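Local structure of autoinducer 2-binding protein LsrB (Clostridium saccharobutylicum DSM 13864, 6DSP) at residues Phe35-Ala39 against Thr108-Asp112; Met121-Gly125 against Gln276-Gly280; Gln129-Met133 against Glu333-Phe337. The protein binds the quorum-sensing signal autoinducer-2, in its cyclic tetrahydroxytetrahydrofuran form, as a member of the bacterial solute-binding protein 2 family. All coordinates share one frame. Residue numbers count along the deposited sequence, not the author numbering.

Contact 1 of 3, residues Phe35-Ala39 against Thr108-Asp112; sequences FFESA and TWDSD. With PAV ((2R,4S)-2-methyl-2,3,3,4-tetrahydroxytetrahydrofuran), chain C.
This is one wall of the AI-2 pocket in the N-terminal, Rossmann-like lobe of a periplasmic binding protein: the first turn of helix 34-50 faces the C-terminal end of parallel strand 105-109. F35-A39 is regular helix, A39 N hydrogen-bonded to F35 O at 3.0 Å. T108 and W109 are extended; D110 is the middle residue of a classic gamma turn (phi 74°, psi -68°), S111 N hydrogen-bonded to W109 O at 2.8 Å. The closest CA pair, F36 and D110, lies 9.9 Å apart. W109 (chi1 p) sends its indole to the helix: CH2 meets A39 CB at 3.4 Å and F36 CD1 at 3.6 Å, and CZ3 is 3.7 Å from F35 CE2. The F35 ring (chi1 t) meets the six-membered indole ring rim to rim, planes 2° and centroids 5.8 Å apart; that of F36 (chi1 m) lies obliquely, at 79° and 5.6 Å. Of this aromatic cluster, F36 puts CZ 3.4 Å from PAV O4 and 3.5 Å from D110 OD2, and F35 puts CZ 3.7 Å from D110 OD1. Methyl C1 of PAV sits over one face of F35, 3.5 Å from CD1. D110 (chi1 t) accepts from PAV O3 at OD1 and PAV O4 at OD2, each 2.6 Å.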
ATOM      1  N   PHE A  35       7.701  -4.139   3.495  1.00 11.97           N
ATOM      2  CA  PHE A  35       6.262  -4.059   3.742  1.00 11.85           C
ATOM      3  C   PHE A  35       5.642  -5.447   3.677  1.00 12.28           C
ATOM      4  O   PHE A  35       4.828  -5.831   4.542  1.00 12.90           O
ATOM      5  CB  PHE A  35       5.621  -3.159   2.687  1.00 12.67           C
ATOM      6  CG  PHE A  35       4.128  -3.045   2.806  1.00 11.42           C
ATOM      7  CD1 PHE A  35       3.520  -2.147   3.691  1.00 12.02           C
ATOM      8  CD2 PHE A  35       3.324  -3.895   2.067  1.00 11.16           C
ATOM      9  CE1 PHE A  35       2.132  -2.059   3.793  1.00 12.34           C
ATOM     10  CE2 PHE A  35       1.932  -3.820   2.152  1.00 12.35           C
ATOM     11  CZ  PHE A  35       1.341  -2.910   3.037  1.00 12.07           C
ATOM     12  N   PHE A  36       6.002  -6.206   2.645  1.00 12.27           N
ATOM     13  CA  PHE A  36       5.394  -7.509   2.407  1.00 12.15           C
ATOM     14  C   PHE A  36       5.948  -8.558   3.343  1.00 12.63           C
ATOM     15  O   PHE A  36       5.204  -9.428   3.812  1.00 13.25           O
ATOM     16  CB  PHE A  36       5.551  -7.868   0.929  1.00 12.07           C
ATOM     17  CG  PHE A  36       4.754  -6.937   0.073  1.00 11.80           C
ATOM     18  CD1 PHE A  36       3.365  -7.053   0.035  1.00 12.19           C
ATOM     19  CD2 PHE A  36       5.327  -5.885  -0.615  1.00 13.26           C
ATOM     20  CE1 PHE A  36       2.577  -6.150  -0.663  1.00 12.76           C
ATOM     21  CE2 PHE A  36       4.512  -4.982  -1.330  1.00 13.35           C
ATOM     22  CZ  PHE A  36       3.138  -5.149  -1.359  1.00 13.40           C
ATOM     23  N   GLU A  37       7.235  -8.469   3.668  1.00 12.31           N
ATOM     24  CA  GLU A  37       7.790  -9.404   4.636  1.00 13.71           C
ATOM     25  C   GLU A  37       7.169  -9.200   6.002  1.00 14.07           C
ATOM     26  O   GLU A  37       6.854 -10.169   6.698  1.00 14.43           O
ATOM     27  CB  GLU A  37       9.307  -9.260   4.674  1.00 14.70           C
ATOM     28  CG  GLU A  37       9.954  -9.669   3.340  1.00 15.88           C
ATOM     29  CD  GLU A  37       9.651 -11.128   2.925  1.00 17.45           C
ATOM     30  OE1 GLU A  37       9.713 -12.058   3.784  1.00 18.82           O
ATOM     31  OE2 GLU A  37       9.338 -11.345   1.715  1.00 18.12           O
ATOM     32  N   SER A  38       6.975  -7.937   6.417  1.00 14.09           N
ATOM     33  CA  SER A  38       6.336  -7.668   7.703  1.00 14.39           C
ATOM     34  C   SER A  38       4.870  -8.080   7.696  1.00 14.04           C
ATOM     35  O   SER A  38       4.353  -8.601   8.702  1.00 14.59           O
ATOM     36  CB  SER A  38       6.509  -6.201   8.058  1.00 16.04           C
ATOM     37  OG  SER A  38       7.830  -5.965   8.526  1.00 18.14           O
ATOM     38  N   ALA A  39       4.191  -7.908   6.554  1.00 13.94           N
ATOM     39  CA  ALA A  39       2.802  -8.333   6.500  1.00 13.98           C
ATOM     40  C   ALA A  39       2.711  -9.844   6.664  1.00 13.50           C
ATOM     41  O   ALA A  39       1.822 -10.360   7.357  1.00 14.34           O
ATOM     42  CB  ALA A  39       2.176  -7.892   5.182  1.00 13.71           C
ATOM     43  N   THR A 108      -8.633 -10.063  -1.479  1.00 11.95           N
ATOM     44  CA  THR A 108      -7.507  -9.178  -1.727  1.00 11.80           C
ATOM     45  C   THR A 108      -7.127  -8.424  -0.457  1.00 11.17           C
ATOM     46  O   THR A 108      -7.898  -8.339   0.501  1.00 11.39           O
ATOM     47  CB  THR A 108      -7.794  -8.189  -2.863  1.00 11.45           C
ATOM     48  OG1 THR A 108      -9.081  -7.612  -2.621  1.00 11.89           O
ATOM     49  CG2 THR A 108      -7.812  -8.909  -4.215  1.00 12.27           C
ATOM     50  N   TRP A 109      -5.931  -7.844  -0.470  1.00 11.23           N
ATOM     51  CA  TRP A 109      -5.501  -6.930   0.572  1.00 11.22           C
ATOM     52  C   TRP A 109      -4.567  -5.936  -0.083  1.00 10.79           C
ATOM     53  O   TRP A 109      -3.945  -6.264  -1.105  1.00 10.97           O
ATOM     54  CB  TRP A 109      -4.805  -7.718   1.707  1.00 11.53           C
ATOM     55  CG  TRP A 109      -3.440  -8.252   1.322  1.00 11.48           C
ATOM     56  CD1 TRP A 109      -3.165  -9.238   0.391  1.00 11.65           C
ATOM     57  CD2 TRP A 109      -2.178  -7.773   1.778  1.00 11.28           C
ATOM     58  NE1 TRP A 109      -1.783  -9.394   0.267  1.00 12.04           N
ATOM     59  CE2 TRP A 109      -1.158  -8.494   1.091  1.00 11.38           C
ATOM     60  CE3 TRP A 109      -1.800  -6.794   2.698  1.00 11.72           C
ATOM     61  CZ2 TRP A 109       0.205  -8.263   1.311  1.00 12.10           C
ATOM     62  CZ3 TRP A 109      -0.432  -6.570   2.923  1.00 12.82           C
ATOM     63  CH2 TRP A 109       0.551  -7.323   2.237  1.00 12.93           C
ATOM     64  N   ASP A 110      -4.444  -4.742   0.517  1.00 11.09           N
ATOM     65  CA  ASP A 110      -3.437  -3.746   0.127  1.00 10.90           C
ATOM     66  C   ASP A 110      -3.773  -3.064  -1.197  1.00 11.41           C
ATOM     67  O   ASP A 110      -4.122  -1.878  -1.202  1.00 12.62           O
ATOM     68  CB  ASP A 110      -2.032  -4.364   0.163  1.00 10.55           C
ATOM     69  CG  ASP A 110      -0.955  -3.394  -0.258  1.00 11.03           C
ATOM     70  OD1 ASP A 110      -0.974  -2.246   0.253  1.00 11.76           O
ATOM     71  OD2 ASP A 110      -0.047  -3.800  -1.043  1.00 11.66           O
ATOM     72  N   SER A 111      -3.729  -3.786  -2.313  1.00 11.07           N
ATOM     73  CA  SER A 111      -4.085  -3.232  -3.618  1.00 10.79           C
ATOM     74  C   SER A 111      -5.098  -4.145  -4.299  1.00 11.08           C
ATOM     75  O   SER A 111      -4.812  -5.327  -4.561  1.00 11.51           O
ATOM     76  CB  SER A 111      -2.856  -3.040  -4.507  1.00 11.30           C
ATOM     77  OG  SER A 111      -3.301  -2.358  -5.672  1.00 12.97           O
ATOM     78  N   ASP A 112      -6.272  -3.595  -4.573  1.00 11.00           N
ATOM     79  CA  ASP A 112      -7.439  -4.365  -4.965  1.00 11.16           C
ATOM     80  C   ASP A 112      -7.398  -4.738  -6.452  1.00 11.77           C
ATOM     81  O   ASP A 112      -6.515  -4.307  -7.218  1.00 12.35           O
ATOM     82  CB  ASP A 112      -8.695  -3.524  -4.687  1.00 11.41           C
ATOM     83  CG  ASP A 112      -9.927  -4.363  -4.344  1.00 12.12           C
ATOM     84  OD1 ASP A 112      -9.922  -5.623  -4.435  1.00 11.78           O
ATOM     85  OD2 ASP A 112     -10.930  -3.730  -3.975  1.00 13.62           O
TER
HETATM   86  O2  PAV C 401       2.591   2.176  -0.288  1.00 16.29           O
HETATM   87  C2  PAV C 401       2.685   0.745  -0.133  1.00 12.17           C
HETATM   88  C1  PAV C 401       3.154   0.328   1.278  1.00 16.09           C
HETATM   89  O5  PAV C 401       3.884   0.366  -1.012  1.00 11.84           O
HETATM   90  C5  PAV C 401       3.718  -0.938  -1.366  1.00 12.63           C
HETATM   91  C4  PAV C 401       2.305  -1.368  -0.930  1.00 13.53           C
HETATM   92  O4  PAV C 401       1.664  -2.104  -1.967  1.00 12.39           O
HETATM   93  C3  PAV C 401       1.657  -0.016  -0.611  1.00 12.52           C
HETATM   94  O3  PAV C 401       0.665  -0.167   0.368  1.00 13.45           O
HETATM   95  O13 PAV C 401       1.136   0.562  -1.787  1.00 12.53           O

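Contact 2 of 3, residues Met121-Gly125 against Gln276-Gly280; sequences MVSQG and QGAMG
V122 lies under helix 273-288, its isopropyl group overlapping Q276, M279 and G280 where the helix covers the parallel part of the N-terminal lobe's α/β sheet. Strand 121-123 and helix segment 276-280 run nearly antiparallel, 164° between N-to-C directions, with axes 8.4 Å apart at closest approach. The nearest CA pair is V122 and G280 at 5.5 Å, and V122 CG2 is 3.6 Å from G280 CA. V122 CG1 packs 4.1 Å from M279 CB and 4.0 Å from Q276 CG.

The polar half of the contact belongs to Q276. Extended through chi1 and chi2 (both t), it brings NE2 alongside the end of the strand, where that nitrogen donates to V122 O at 3.1 Å and to Q124 OE1 at 2.9 Å. Q124 (chi1 p) is a pocket residue, and its own NE2 is hydrogen-bonded to D110 OD1; the Q276 side-chain amide thus probably helps hold the Q124 amide beside the ligand. M121 and S123 point their CA-to-CB bonds away from the helix. Beyond the strand, Q124 takes phi -72°, psi -12°, and G125 is fully extended (163°/169°), where a CB would collide with the carbonyl O of Q124. An ST turn shapes this exit: G125 N donates to S123 OG at 3.3 Å.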
ATOM      1  N   MET A 121     -11.987  -7.343   0.104  1.00 12.42           N
ATOM      2  CA  MET A 121     -10.717  -6.611   0.096  1.00 12.21           C
ATOM      3  C   MET A 121     -10.452  -6.060   1.496  1.00 12.03           C
ATOM      4  O   MET A 121     -11.354  -5.455   2.076  1.00 13.44           O
ATOM      5  CB  MET A 121     -10.855  -5.437  -0.873  1.00 12.46           C
ATOM      6  CG  MET A 121      -9.791  -4.353  -0.756  1.00 12.35           C
ATOM      7  SD  MET A 121      -8.146  -4.902  -1.252  1.00 12.58           S
ATOM      8  CE  MET A 121      -7.286  -3.375  -0.930  1.00 13.14           C
ATOM      9  N   VAL A 122      -9.258  -6.308   2.063  1.00 12.07           N
ATOM     10  CA  VAL A 122      -8.846  -5.683   3.319  1.00 11.77           C
ATOM     11  C   VAL A 122      -7.925  -4.514   3.015  1.00 11.82           C
ATOM     12  O   VAL A 122      -6.769  -4.685   2.596  1.00 11.83           O
ATOM     13  CB  VAL A 122      -8.206  -6.669   4.306  1.00 12.63           C
ATOM     14  CG1 VAL A 122      -7.821  -5.926   5.572  1.00 13.71           C
ATOM     15  CG2 VAL A 122      -9.215  -7.777   4.626  1.00 14.35           C
ATOM     16  N   SER A 123      -8.460  -3.304   3.201  1.00 12.03           N
ATOM     17  CA  SER A 123      -7.780  -2.090   2.775  1.00 12.52           C
ATOM     18  C   SER A 123      -7.313  -1.250   3.961  1.00 12.50           C
ATOM     19  O   SER A 123      -8.035  -1.086   4.956  1.00 13.27           O
ATOM     20  CB  SER A 123      -8.727  -1.250   1.914  1.00 12.86           C
ATOM     21  OG  SER A 123      -8.114  -0.019   1.563  1.00 13.40           O
ATOM     22  N   GLN A 124      -6.141  -0.640   3.796  1.00 12.59           N
ATOM     23  CA  GLN A 124      -5.548   0.239   4.780  1.00 12.68           C
ATOM     24  C   GLN A 124      -6.250   1.595   4.899  1.00 13.10           C
ATOM     25  O   GLN A 124      -5.958   2.332   5.851  1.00 14.25           O
ATOM     26  CB  GLN A 124      -4.066   0.477   4.447  1.00 12.51           C
ATOM     27  CG  GLN A 124      -3.770   0.968   3.017  1.00 12.48           C
ATOM     28  CD  GLN A 124      -3.492  -0.152   2.019  1.00 12.28           C
ATOM     29  OE1 GLN A 124      -4.221  -1.150   1.980  1.00 12.69           O
ATOM     30  NE2 GLN A 124      -2.502   0.033   1.165  1.00 13.31           N
ATOM     31  N   GLY A 125      -7.143   1.959   3.984  1.00 13.43           N
ATOM     32  CA  GLY A 125      -7.879   3.206   4.129  1.00 13.93           C
ATOM     33  C   GLY A 125      -8.499   3.624   2.820  1.00 14.13           C
ATOM     34  O   GLY A 125      -8.226   3.057   1.759  1.00 14.91           O
ATOM     35  N   GLN A 276      -2.968  -6.271   9.045  1.00 14.74           N
ATOM     36  CA  GLN A 276      -3.684  -6.222   7.774  1.00 14.10           C
ATOM     37  C   GLN A 276      -3.545  -7.537   7.011  1.00 14.12           C
ATOM     38  O   GLN A 276      -4.534  -8.078   6.511  1.00 14.58           O
ATOM     39  CB  GLN A 276      -3.166  -5.063   6.926  1.00 13.76           C
ATOM     40  CG  GLN A 276      -3.970  -4.916   5.631  1.00 13.24           C
ATOM     41  CD  GLN A 276      -3.382  -3.890   4.683  1.00 13.01           C
ATOM     42  OE1 GLN A 276      -2.272  -3.410   4.887  1.00 13.74           O
ATOM     43  NE2 GLN A 276      -4.153  -3.515   3.672  1.00 13.13           N
ATOM     44  N   GLY A 277      -2.311  -8.046   6.886  1.00 14.10           N
ATOM     45  CA  GLY A 277      -2.132  -9.324   6.200  1.00 14.63           C
ATOM     46  C   GLY A 277      -2.872 -10.436   6.916  1.00 14.89           C
ATOM     47  O   GLY A 277      -3.514 -11.278   6.288  1.00 14.64           O
ATOM     48  N   ALA A 278      -2.809 -10.438   8.247  1.00 15.01           N
ATOM     49  CA  ALA A 278      -3.537 -11.442   9.017  1.00 15.29           C
ATOM     50  C   ALA A 278      -5.032 -11.340   8.765  1.00 14.98           C
ATOM     51  O   ALA A 278      -5.701 -12.362   8.585  1.00 15.31           O
ATOM     52  CB  ALA A 278      -3.236 -11.283  10.502  1.00 15.88           C
ATOM     53  N   MET A 279      -5.574 -10.124   8.753  1.00 14.83           N
ATOM     54  CA  MET A 279      -6.999  -9.959   8.522  1.00 15.16           C
ATOM     55  C   MET A 279      -7.410 -10.444   7.136  1.00 14.65           C
ATOM     56  O   MET A 279      -8.466 -11.072   6.980  1.00 14.91           O
ATOM     57  CB  MET A 279      -7.381  -8.492   8.714  1.00 16.16           C
ATOM     58  CG  MET A 279      -7.340  -8.037  10.177  1.00 17.78           C
ATOM     59  SD  MET A 279      -7.397  -6.239  10.321  1.00 19.84           S
ATOM     60  CE  MET A 279      -9.043  -5.947   9.721  1.00 20.49           C
ATOM     61  N   GLY A 280      -6.615 -10.113   6.107  1.00 14.10           N
ATOM     62  CA  GLY A 280      -6.925 -10.593   4.771  1.00 13.91           C
ATOM     63  C   GLY A 280      -6.963 -12.104   4.716  1.00 13.47           C
ATOM     64  O   GLY A 280      -7.878 -12.700   4.145  1.00 14.28           O
TER

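Contact 3 of 3, residues Gln129-Met133 against Glu333-Phe337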
ATOM      1  N   GLN A 129      -8.654   9.445   2.414  1.00 18.26           N
ATOM      2  CA  GLN A 129      -7.897   9.462   3.669  1.00 18.24           C
ATOM      3  C   GLN A 129      -6.404   9.400   3.387  1.00 16.09           C
ATOM      4  O   GLN A 129      -5.603  10.138   3.980  1.00 16.65           O
ATOM      5  CB  GLN A 129      -8.239   8.222   4.526  1.00 21.41           C
ATOM      6  CG  GLN A 129      -9.514   8.239   5.324  1.00 24.36           C
ATOM      7  CD  GLN A 129      -9.623   6.951   6.129  1.00 25.34           C
ATOM      8  OE1 GLN A 129      -9.404   5.825   5.611  1.00 22.99           O
ATOM      9  NE2 GLN A 129      -9.933   7.097   7.402  1.00 27.89           N
ATOM     10  N   LEU A 130      -6.000   8.467   2.523  1.00 15.17           N
ATOM     11  CA  LEU A 130      -4.577   8.209   2.343  1.00 14.89           C
ATOM     12  C   LEU A 130      -3.931   9.285   1.479  1.00 14.66           C
ATOM     13  O   LEU A 130      -2.821   9.741   1.787  1.00 14.64           O
ATOM     14  CB  LEU A 130      -4.366   6.799   1.769  1.00 14.42           C
ATOM     15  CG  LEU A 130      -4.721   5.700   2.776  1.00 15.12           C
ATOM     16  CD1 LEU A 130      -4.980   4.368   2.101  1.00 16.34           C
ATOM     17  CD2 LEU A 130      -3.605   5.568   3.820  1.00 16.17           C
ATOM     18  N   GLY A 131      -4.625   9.751   0.426  1.00 14.22           N
ATOM     19  CA  GLY A 131      -4.091  10.867  -0.335  1.00 15.07           C
ATOM     20  C   GLY A 131      -3.908  12.116   0.510  1.00 15.15           C
ATOM     21  O   GLY A 131      -2.868  12.778   0.436  1.00 15.92           O
ATOM     22  N   GLN A 132      -4.899  12.430   1.364  1.00 15.59           N
ATOM     23  CA  GLN A 132      -4.787  13.617   2.214  1.00 16.66           C
ATOM     24  C   GLN A 132      -3.718  13.426   3.290  1.00 15.72           C
ATOM     25  O   GLN A 132      -2.994  14.366   3.621  1.00 16.50           O
ATOM     26  CB  GLN A 132      -6.154  13.921   2.807  1.00 19.33           C
ATOM     27  CG  GLN A 132      -7.090  14.375   1.708  1.00 23.49           C
ATOM     28  CD  GLN A 132      -8.498  14.626   2.144  1.00 27.23           C
ATOM     29  OE1 GLN A 132      -9.416  14.618   1.307  1.00 28.77           O
ATOM     30  NE2 GLN A 132      -8.696  14.874   3.433  1.00 28.02           N
ATOM     31  N   MET A 133      -3.588  12.198   3.834  1.00 14.95           N
ATOM     32  CA  MET A 133      -2.528  11.928   4.797  1.00 15.00           C
ATOM     33  C   MET A 133      -1.162  12.211   4.189  1.00 14.25           C
ATOM     34  O   MET A 133      -0.314  12.838   4.843  1.00 14.42           O
ATOM     35  CB  MET A 133      -2.615  10.467   5.235  1.00 15.85           C
ATOM     36  CG  MET A 133      -1.541  10.058   6.221  1.00 16.35           C
ATOM     37  SD  MET A 133      -1.755   8.283   6.496  1.00 16.47           S
ATOM     38  CE  MET A 133      -0.369   7.965   7.602  1.00 20.03           C
ATOM     39  N   GLU A 333      -7.106   2.443  11.713  1.00 21.10           N
ATOM     40  CA  GLU A 333      -6.189   3.545  11.944  1.00 23.03           C
ATOM     41  C   GLU A 333      -4.987   3.444  11.023  1.00 19.23           C
ATOM     42  O   GLU A 333      -4.646   2.368  10.528  1.00 18.94           O
ATOM     43  CB  GLU A 333      -5.770   3.706  13.408  1.00 30.52           C
ATOM     44  CG  GLU A 333      -4.711   2.760  13.853  1.00 38.01           C
ATOM     45  CD  GLU A 333      -4.476   2.847  15.356  1.00 44.74           C
ATOM     46  OE1 GLU A 333      -5.276   3.509  16.049  1.00 47.06           O
ATOM     47  OE2 GLU A 333      -3.497   2.238  15.841  1.00 47.20           O
ATOM     48  N   ARG A 334      -4.395   4.594  10.751  1.00 17.18           N
ATOM     49  CA  ARG A 334      -3.107   4.732  10.094  1.00 16.52           C
ATOM     50  C   ARG A 334      -2.155   5.441  11.049  1.00 16.83           C
ATOM     51  O   ARG A 334      -2.579   6.028  12.056  1.00 19.37           O
ATOM     52  CB  ARG A 334      -3.251   5.462   8.748  1.00 16.87           C
ATOM     53  CG  ARG A 334      -4.054   4.620   7.746  1.00 16.89           C
ATOM     54  CD  ARG A 334      -5.187   5.399   7.092  1.00 18.28           C
ATOM     55  NE  ARG A 334      -6.227   5.734   8.053  1.00 19.65           N
ATOM     56  CZ  ARG A 334      -7.178   4.902   8.459  1.00 20.22           C
ATOM     57  NH1 ARG A 334      -7.258   3.656   7.998  1.00 19.51           N
ATOM     58  NH2 ARG A 334      -8.056   5.328   9.355  1.00 22.37           N
ATOM     59  N   THR A 335      -0.855   5.392  10.736  1.00 16.02           N
ATOM     60  CA  THR A 335       0.187   5.783  11.675  1.00 16.51           C
ATOM     61  C   THR A 335       1.138   6.755  11.001  1.00 15.52           C
ATOM     62  O   THR A 335       1.595   6.501   9.882  1.00 15.39           O
ATOM     63  CB  THR A 335       0.974   4.554  12.157  1.00 19.55           C
ATOM     64  OG1 THR A 335       0.045   3.560  12.627  1.00 22.64           O
ATOM     65  CG2 THR A 335       1.942   4.960  13.277  1.00 20.47           C
ATOM     66  N   ILE A 336       1.460   7.859  11.684  1.00 16.64           N
ATOM     67  CA  ILE A 336       2.458   8.810  11.213  1.00 16.93           C
ATOM     68  C   ILE A 336       3.696   8.655  12.081  1.00 16.80           C
ATOM     69  O   ILE A 336       3.602   8.752  13.311  1.00 17.95           O
ATOM     70  CB  ILE A 336       1.927  10.254  11.247  1.00 18.17           C
ATOM     71  CG1 ILE A 336       0.734  10.402  10.299  1.00 20.18           C
ATOM     72  CG2 ILE A 336       3.017  11.216  10.857  1.00 18.42           C
ATOM     73  CD1 ILE A 336      -0.029  11.694  10.506  1.00 21.90           C
ATOM     74  N   PHE A 337       4.849   8.420  11.452  1.00 15.77           N
ATOM     75  CA  PHE A 337       6.106   8.219  12.167  1.00 15.89           C
ATOM     76  C   PHE A 337       6.985   9.456  12.076  1.00 15.70           C
ATOM     77  O   PHE A 337       7.090  10.096  11.017  1.00 15.41           O
ATOM     78  CB  PHE A 337       6.909   7.053  11.584  1.00 16.54           C
ATOM     79  CG  PHE A 337       6.149   5.777  11.485  1.00 16.56           C
ATOM     80  CD1 PHE A 337       5.885   5.006  12.610  1.00 17.99           C
ATOM     81  CD2 PHE A 337       5.706   5.316  10.244  1.00 16.54           C
ATOM     82  CE1 PHE A 337       5.197   3.805  12.508  1.00 17.53           C
ATOM     83  CE2 PHE A 337       5.026   4.099  10.153  1.00 17.15           C
ATOM     84  CZ  PHE A 337       4.751   3.365  11.283  1.00 17.40           C
TER
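The chain comes in through E333, whose CA-to-CB bond points away from helix 127-144, and R334 then turns onto that helix and makes the broadest contact. Its aliphatic part lies along the helix, CB 3.9 Å from M133 SD and CD 3.6 Å from L130 CD2. Its guanidinium has the Q129 amide over one face, with NE2 3.2 Å from NH2; both are donors, so they pack without bonding. Their polar partners lie elsewhere: R334 NH1 bonds to Q124 O and L331 O, Q129 OE1 to T126 N. At T335 the backbone takes over, its O lying 3.3 Å from CE of the fully extended M133 (ttt). I336 completes the hydrophobic patch, CG1 to M133 CE at 3.8 Å. F337 leaves the helix and meets the rings of W268 and Y345, and T335 and F337 pair through their backbones with strand 268-270. The helix that follows the crossing after strand 120-123 thus packs on the chain of a second crossing, consistent with the hinge side of a type I periplasmic binding protein.

In the fold
Contact 1 closes before contact 2 opens, whereas the segments of contacts 2 and 3 alternate along the chain. Contacts 1 and 2 share the sheet of the N-terminal lobe, on neighbouring strands 105-109 and 120-123, and their centres are 7 Å apart; probable hydrogen bonds join T108 O to V122 N and, beside PAV, D110 OD1 to Q124 NE2, both 2.9 Å. Contact 3 lies further off, its centre about 15 Å from that of contact 2 and 16 Å from that of contact 1, which it does not touch. It meets contact 2 where the chain leaves strand 120-123: Q124 O is probably hydrogen-bonded to R334 NH1 at 2.8 Å, and Q124 CG is 3.7 Å from L130 CD1. Q124 thus joins pocket and crossover.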